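Local coordinates for PixA inclusion body protein (Burkholderia cenocepacia, PDB 4LZK) that is of unknown function but belongs to the PixA family of inclusion body proteins and may likewise be stored in intracellular inclusions, at residues C[24-28]-C[29-33]; C[46-49]-C[50-54]; C[123-127]-C[128-132]. All coordinates share one frame; numbering follows the deposited sequence.

Contact 1: C[24-28]-C[29-33]; sequences AVIDT and NYIKR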
loop_
_atom_site.group_PDB
_atom_site.type_symbol
_atom_site.label_atom_id
_atom_site.label_comp_id
_atom_site.label_asym_id
_atom_site.label_seq_id
_atom_site.Cartn_x
_atom_site.Cartn_y
_atom_site.Cartn_z
ATOM N N ALA C 24 -0.915 16.020 9.714
ATOM C CA ALA C 24 -1.545 14.953 10.423
ATOM C C ALA C 24 -3.037 15.205 10.409
ATOM O O ALA C 24 -3.464 16.258 10.772
ATOM C CB ALA C 24 -1.032 14.776 11.887
ATOM N N VAL C 25 -3.776 14.198 9.950
ATOM C CA VAL C 25 -5.232 14.253 9.844
ATOM C C VAL C 25 -5.849 13.238 10.792
ATOM O O VAL C 25 -5.698 12.050 10.588
ATOM C CB VAL C 25 -5.688 14.021 8.404
ATOM C CG1 VAL C 25 -7.242 14.007 8.290
ATOM C CG2 VAL C 25 -5.049 15.074 7.494
ATOM N N ILE C 26 -6.585 13.688 11.787
ATOM C CA ILE C 26 -6.964 12.852 12.903
ATOM C C ILE C 26 -8.445 12.557 12.812
ATOM O O ILE C 26 -9.244 13.487 12.526
ATOM C CB ILE C 26 -6.668 13.590 14.232
ATOM C CG1 ILE C 26 -5.155 13.764 14.339
ATOM C CG2 ILE C 26 -7.245 12.841 15.458
ATOM C CD1 ILE C 26 -4.689 15.024 14.894
ATOM N N ASP C 27 -8.811 11.287 12.943
ATOM C CA ASP C 27 -10.230 10.828 12.944
ATOM C C ASP C 27 -10.816 11.061 14.378
ATOM O O ASP C 27 -10.773 10.198 15.265
ATOM C CB ASP C 27 -10.339 9.392 12.497
ATOM C CG ASP C 27 -11.819 8.889 12.312
ATOM O OD1 ASP C 27 -12.762 9.551 12.744
ATOM O OD2 ASP C 27 -11.988 7.808 11.726
ATOM N N THR C 28 -11.286 12.269 14.598
ATOM C CA THR C 28 -11.715 12.687 15.898
ATOM C C THR C 28 -12.939 11.900 16.345
ATOM O O THR C 28 -13.093 11.621 17.506
ATOM C CB THR C 28 -11.918 14.224 15.995
ATOM O OG1 THR C 28 -12.824 14.682 14.976
ATOM C CG2 THR C 28 -10.589 14.912 15.915
ATOM N N ASN C 29 -13.834 11.536 15.414
ATOM C CA ASN C 29 -14.984 10.682 15.760
ATOM C C ASN C 29 -14.568 9.318 16.285
ATOM O O ASN C 29 -15.153 8.785 17.222
ATOM C CB ASN C 29 -15.928 10.556 14.593
ATOM C CG ASN C 29 -16.707 11.862 14.351
ATOM O OD1 ASN C 29 -16.853 12.674 15.259
ATOM N ND2 ASN C 29 -17.175 12.067 13.124
ATOM N N TYR C 30 -13.558 8.741 15.690
ATOM C CA TYR C 30 -13.039 7.498 16.151
ATOM C C TYR C 30 -12.456 7.615 17.566
ATOM O O TYR C 30 -12.711 6.741 18.456
ATOM C CB TYR C 30 -11.984 6.978 15.187
ATOM C CG TYR C 30 -11.422 5.694 15.708
ATOM C CD1 TYR C 30 -12.288 4.697 16.149
ATOM C CD2 TYR C 30 -10.050 5.488 15.851
ATOM C CE1 TYR C 30 -11.809 3.529 16.684
ATOM C CE2 TYR C 30 -9.567 4.313 16.373
ATOM C CZ TYR C 30 -10.455 3.330 16.783
ATOM O OH TYR C 30 -10.021 2.132 17.313
ATOM N N ILE C 31 -11.688 8.684 17.812
ATOM C CA ILE C 31 -11.116 8.915 19.124
ATOM C C ILE C 31 -12.192 9.037 20.200
ATOM O O ILE C 31 -12.111 8.468 21.287
ATOM C CB ILE C 31 -10.327 10.271 19.173
ATOM C CG1 ILE C 31 -9.221 10.323 18.122
ATOM C CG2 ILE C 31 -9.697 10.481 20.511
ATOM C CD1 ILE C 31 -8.491 9.098 18.038
ATOM N N LYS C 32 -13.183 9.823 19.906
ATOM C CA LYS C 32 -14.225 10.107 20.883
ATOM C C LYS C 32 -14.980 8.819 21.242
ATOM O O LYS C 32 -15.335 8.626 22.413
ATOM C CB LYS C 32 -15.208 11.181 20.331
ATOM C CG LYS C 32 -14.681 12.584 20.477
ATOM C CD LYS C 32 -15.677 13.690 20.047
ATOM C CE LYS C 32 -16.309 13.381 18.729
ATOM N NZ LYS C 32 -17.166 14.491 18.158
ATOM N N ARG C 33 -15.212 7.955 20.261
ATOM C CA ARG C 33 -15.834 6.644 20.521
ATOM C C ARG C 33 -14.908 5.689 21.286
ATOM O O ARG C 33 -15.334 4.938 22.147
ATOM C CB ARG C 33 -16.250 5.934 19.214
ATOM C CG ARG C 33 -17.438 6.561 18.498
ATOM C CD ARG C 33 -17.910 5.677 17.353
ATOM N NE ARG C 33 -16.863 5.541 16.355
ATOM C CZ ARG C 33 -16.699 6.310 15.283
ATOM N NH1 ARG C 33 -17.517 7.344 15.053
ATOM N NH2 ARG C 33 -15.700 6.042 14.458
HETATM O O HOH W 1 -14.815 7.370 11.863
HETATM O O HOH W 2 -15.146 10.520 10.855
#
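Asp27 and Tyr30 meet at the start of helix 28-34, where the chain leaves strand 19-26, and the contact is governed by polar groups. OD1 of Asp27 accepts from Tyr30 N at 3.2 Å. The amide comes from above the carboxylate plane, 67° out of it, rather than from within the plane. The carboxylate reaches this amide because CG stands trans to the aspartate's own N (chi1 -173°), and this also brings Asp27 CG to 3.5 Å from Tyr30 CB.

Two main-chain bonds continue the pattern, from Ile31 N to Asp27 O at 3.1 Å and from Lys32 N to Thr28 O at 3.0 Å. Asp27 is thus the helix N-cap, and it is also the centre of an inverse gamma turn that redirects the chain from strand to helix. Its negative charge probably suits the positive end of the helix dipole.

Water and charge form a second group. Water 1 bonds to Asp27 OD2 and accepts from Arg33 NH2 at 3.0 Å, joining two groups whose charged atoms do not touch; it lies at the guanidinium edge, while Asn29 O sits 3.4 Å above the guanidinium plane. Lys32 NZ makes a weak bond to Asn29 OD1, but its stronger partner is Asp95, which also binds Thr28 OG1. Tyr30 OH pairs with Tyr30 of the third subunit.

Apolar contact is slight: Ile26 CG2 approaches Ile31 CG1 at 4.2 Å, the side chains crossing obliquely; Leu164 of strand 154-167 also touches Ile31.

Contact 2: C[46-49]-C[50-54]; sequences TSIP and STALF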
loop_
_atom_site.group_PDB
_atom_site.type_symbol
_atom_site.label_atom_id
_atom_site.label_comp_id
_atom_site.label_asym_id
_atom_site.label_seq_id
_atom_site.Cartn_x
_atom_site.Cartn_y
_atom_site.Cartn_z
ATOM N N THR C 46 -3.420 11.341 26.775
ATOM C CA THR C 46 -3.876 9.990 26.535
ATOM C C THR C 46 -3.295 9.404 25.206
ATOM O O THR C 46 -3.423 9.961 24.167
ATOM C CB THR C 46 -5.386 9.903 26.534
ATOM O OG1 THR C 46 -5.891 10.205 27.862
ATOM C CG2 THR C 46 -5.864 8.561 26.085
ATOM N N SER C 47 -2.642 8.266 25.360
ATOM C CA SER C 47 -2.098 7.491 24.237
ATOM C C SER C 47 -3.191 7.063 23.283
ATOM O O SER C 47 -4.194 6.503 23.719
ATOM C CB SER C 47 -1.435 6.242 24.818
ATOM O OG SER C 47 -0.807 5.599 23.749
ATOM N N ILE C 48 -3.017 7.275 21.985
ATOM C CA ILE C 48 -3.885 6.741 20.958
ATOM C C ILE C 48 -3.083 5.976 19.934
ATOM O O ILE C 48 -1.910 6.286 19.689
ATOM C CB ILE C 48 -4.718 7.815 20.206
ATOM C CG1 ILE C 48 -3.837 8.619 19.233
ATOM C CG2 ILE C 48 -5.465 8.672 21.185
ATOM C CD1 ILE C 48 -4.481 9.786 18.560
ATOM N N PRO C 49 -3.698 4.947 19.311
ATOM C CA PRO C 49 -2.951 4.213 18.291
ATOM C C PRO C 49 -2.782 5.013 17.053
ATOM O O PRO C 49 -3.603 5.888 16.786
ATOM C CB PRO C 49 -3.839 2.976 18.040
ATOM C CG PRO C 49 -5.217 3.459 18.358
ATOM C CD PRO C 49 -5.021 4.366 19.558
ATOM N N SER C 50 -1.762 4.717 16.242
ATOM C CA SER C 50 -1.557 5.442 14.999
ATOM C C SER C 50 -2.643 5.099 13.979
ATOM O O SER C 50 -2.806 5.749 12.993
ATOM C CB SER C 50 -0.150 5.130 14.428
ATOM O OG SER C 50 -0.069 3.746 14.208
ATOM N N THR C 51 -3.409 4.088 14.293
ATOM C CA THR C 51 -4.550 3.650 13.523
ATOM C C THR C 51 -5.692 4.735 13.457
ATOM O O THR C 51 -6.550 4.777 12.532
ATOM C CB THR C 51 -4.994 2.364 14.249
ATOM O OG1 THR C 51 -5.100 1.298 13.335
ATOM C CG2 THR C 51 -6.152 2.553 15.009
ATOM N N ALA C 52 -5.675 5.626 14.424
ATOM C CA ALA C 52 -6.681 6.673 14.559
ATOM C C ALA C 52 -6.392 7.913 13.725
ATOM O O ALA C 52 -7.111 8.894 13.810
ATOM C CB ALA C 52 -6.724 7.088 16.009
ATOM N N LEU C 53 -5.334 7.917 12.947
ATOM C CA LEU C 53 -5.039 9.091 12.215
ATOM C C LEU C 53 -4.308 8.740 10.948
ATOM O O LEU C 53 -3.990 7.583 10.726
ATOM C CB LEU C 53 -4.236 10.082 13.081
ATOM C CG LEU C 53 -2.826 9.569 13.460
ATOM C CD1 LEU C 53 -1.815 10.643 13.105
ATOM C CD2 LEU C 53 -2.802 9.289 14.930
ATOM N N PHE C 54 -4.034 9.724 10.117
ATOM C CA PHE C 54 -3.313 9.538 8.859
ATOM C C PHE C 54 -2.228 10.650 8.800
ATOM O O PHE C 54 -2.466 11.765 9.270
ATOM C CB PHE C 54 -4.278 9.729 7.732
ATOM C CG PHE C 54 -5.516 8.899 7.833
ATOM C CD1 PHE C 54 -5.505 7.574 7.448
ATOM C CD2 PHE C 54 -6.702 9.433 8.287
ATOM C CE1 PHE C 54 -6.664 6.787 7.509
ATOM C CE2 PHE C 54 -7.880 8.645 8.350
ATOM C CZ PHE C 54 -7.847 7.329 7.952
#
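A single turn of 3-10 type, Pro49 to Ala52, carries the chain from the short strand 46-47 into strand 53-57, and so from one sheet of the protein to the other. Ala52 N donates to Pro49 O at 3.2 Å. The N-H points well at the oxygen (166°), yet the donor stands above the carbonyl plane, 53° out of it, consistent with the tight curl of a 3-10 segment. The next bond, Leu53 N to Ser50 O, is weak, and strand 53-57 begins there.

Around this turn the side chains make two small apolar groups. On one flank the pyrrolidine ring of Pro49 lies against Thr51, CG to Thr51 CG2 at 3.6 Å, the two side chains meeting at a slant; Tyr30 of the third subunit packs on both. On the inner flank Ile48 reaches forward, its CG1 lodged between backbone N and carbonyl carbon (chi1 74°), towards Ala52 and Leu53. Ile31 of helix 28-34 and Phe178 of strand 172-186 cover Ile48 as well. The Ile48 and Leu53 side chains cross at about a right angle, and Ile48 CD1, 4.3 Å from Ala52 CB, comes to 4.0 Å from Leu53 CD2.

Contact 3: C[123-127]-C[128-132]; sequences GAASA and AETPD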
loop_
_atom_site.group_PDB
_atom_site.type_symbol
_atom_site.label_atom_id
_atom_site.label_comp_id
_atom_site.label_asym_id
_atom_site.label_seq_id
_atom_site.Cartn_x
_atom_site.Cartn_y
_atom_site.Cartn_z
ATOM N N GLY C 123 -5.649 37.645 3.625
ATOM C CA GLY C 123 -6.956 38.149 3.234
ATOM C C GLY C 123 -7.415 37.428 1.956
ATOM O O GLY C 123 -6.681 36.660 1.323
ATOM N N ALA C 124 -8.629 37.702 1.548
ATOM C CA ALA C 124 -9.195 37.008 0.429
ATOM C C ALA C 124 -8.623 37.529 -0.914
ATOM O O ALA C 124 -7.967 38.597 -1.003
ATOM C CB ALA C 124 -10.689 37.062 0.482
ATOM N N ALA C 125 -8.831 36.740 -1.957
ATOM C CA ALA C 125 -8.445 37.149 -3.299
ATOM C C ALA C 125 -9.540 38.133 -3.833
ATOM O O ALA C 125 -10.605 38.235 -3.238
ATOM C CB ALA C 125 -8.263 35.925 -4.157
ATOM N N SER C 126 -9.295 38.874 -4.907
ATOM C CA SER C 126 -10.341 39.825 -5.388
ATOM C C SER C 126 -11.541 39.015 -5.826
ATOM O O SER C 126 -11.452 37.761 -6.026
ATOM C CB SER C 126 -9.822 40.637 -6.532
ATOM O OG SER C 126 -9.585 39.784 -7.662
ATOM N N ALA C 127 -12.670 39.696 -6.036
ATOM C CA ALA C 127 -13.891 39.010 -6.423
ATOM C C ALA C 127 -13.706 38.332 -7.813
ATOM O O ALA C 127 -14.256 37.233 -8.102
ATOM C CB ALA C 127 -15.060 40.042 -6.443
ATOM N N ALA C 128 -12.908 38.994 -8.679
ATOM C CA ALA C 128 -12.707 38.541 -10.067
ATOM C C ALA C 128 -11.992 37.167 -10.108
ATOM O O ALA C 128 -12.070 36.443 -11.116
ATOM C CB ALA C 128 -11.859 39.571 -10.803
ATOM N N GLU C 129 -11.264 36.905 -9.032
ATOM C CA GLU C 129 -10.441 35.716 -8.818
ATOM C C GLU C 129 -11.166 34.663 -7.912
ATOM O O GLU C 129 -10.550 33.708 -7.481
ATOM C CB GLU C 129 -9.163 36.146 -8.118
ATOM C CG GLU C 129 -8.086 36.755 -9.013
ATOM C CD GLU C 129 -6.952 37.354 -8.165
ATOM O OE1 GLU C 129 -5.895 36.709 -8.013
ATOM O OE2 GLU C 129 -7.171 38.433 -7.516
ATOM N N THR C 130 -12.404 34.916 -7.496
ATOM C CA THR C 130 -13.081 34.008 -6.570
ATOM C C THR C 130 -14.393 33.549 -7.190
ATOM O O THR C 130 -15.294 34.380 -7.438
ATOM C CB THR C 130 -13.365 34.661 -5.195
ATOM O OG1 THR C 130 -12.157 35.248 -4.698
ATOM C CG2 THR C 130 -13.871 33.630 -4.146
ATOM N N PRO C 131 -14.505 32.258 -7.521
ATOM C CA PRO C 131 -15.851 31.763 -7.823
ATOM C C PRO C 131 -16.871 32.084 -6.721
ATOM O O PRO C 131 -16.614 31.894 -5.537
ATOM C CB PRO C 131 -15.649 30.249 -7.946
ATOM C CG PRO C 131 -14.222 30.132 -8.431
ATOM C CD PRO C 131 -13.453 31.253 -7.824
ATOM N N ASP C 132 -18.054 32.525 -7.133
ATOM C CA ASP C 132 -19.150 32.730 -6.185
ATOM C C ASP C 132 -19.481 31.417 -5.485
ATOM O O ASP C 132 -19.907 31.433 -4.345
ATOM C CB ASP C 132 -20.432 33.313 -6.863
ATOM C CG ASP C 132 -21.051 32.407 -7.950
ATOM O OD1 ASP C 132 -20.358 31.579 -8.605
ATOM O OD2 ASP C 132 -22.289 32.582 -8.202
HETATM O O HOH W 3 -6.227 38.837 -5.241
#
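Ser126 OG donates to Glu129 OE2 at 2.8 Å, arriving at the anti lone pair, the one turned away from the other carboxylate oxygen. The serine hydroxyl gets there because it sits between its backbone N and carbonyl carbon (chi1 66°), while the glutamate chain, CG beside its own N (chi1 -80°), runs extended from there to bring OE2 to the serine. Ser126 N adds a weak bond to the same oxygen at 3.4 Å, and water 3 accepts from that amide and lies unusually close to OE2, which leaves that second link less certain. The other carboxylate oxygen, OE1, is taken by Leu174 N of the second subunit.

The carbonyl of Ser126 is the second polar centre. Its oxygen receives Glu129 N at 3.1 Å and Thr130 OG1 at 2.9 Å, from opposite faces of the carbonyl plane and neither on a lone pair. Thr130 N then bonds to Ala127 O at 3.0 Å, with a nearly straight N-H (163°) although the donor lies well above the carbonyl plane. These are two overlapping turns, Ser126 to Glu129 with 3-10 angles and Ala127 to Thr130 of type I.

Packing is thin by comparison. The methyl of Ala125 lies 4.1 Å from Glu129 CB and 4.0 Å from Thr130 OG1, and Tyr165 of the second subunit covers both Ala125 and Thr130. Pro131, beyond the turn, rests on Tyr177 of the same neighbour.

With little apolar cover of its own, this loop between strands 115-120 and 142-149 takes its shape largely from polar bonds. The donors gathered on the Glu129 carboxylate, from its own turn and from a neighbouring chain, probably favour its ionised form; the same carboxylate thereby takes part both in the turn and in the subunit contact.

In the fold
From the N terminus, strand 19-26 runs into contact 1, which turns the chain into helix 28-34. Contact 2 follows after a loop and returns the chain to strand 53-57, the neighbour of strand 19-26 in their sheet. The three contacts lie in series, neither nesting nor crossing. Contacts 1 and 2 touch, with centres 8 Å apart: Val25 N probably bonds to Phe54 O, and Ile31 CD1 packs on Ala52 CB, so helix, turn and both strands form one corner reaching towards the second sheet. Contact 3, 38 Å from contact 2 between centres, lies on a projecting loop on the opposite side of the chain's centre from contact 2; like the other two, it meets the second subunit.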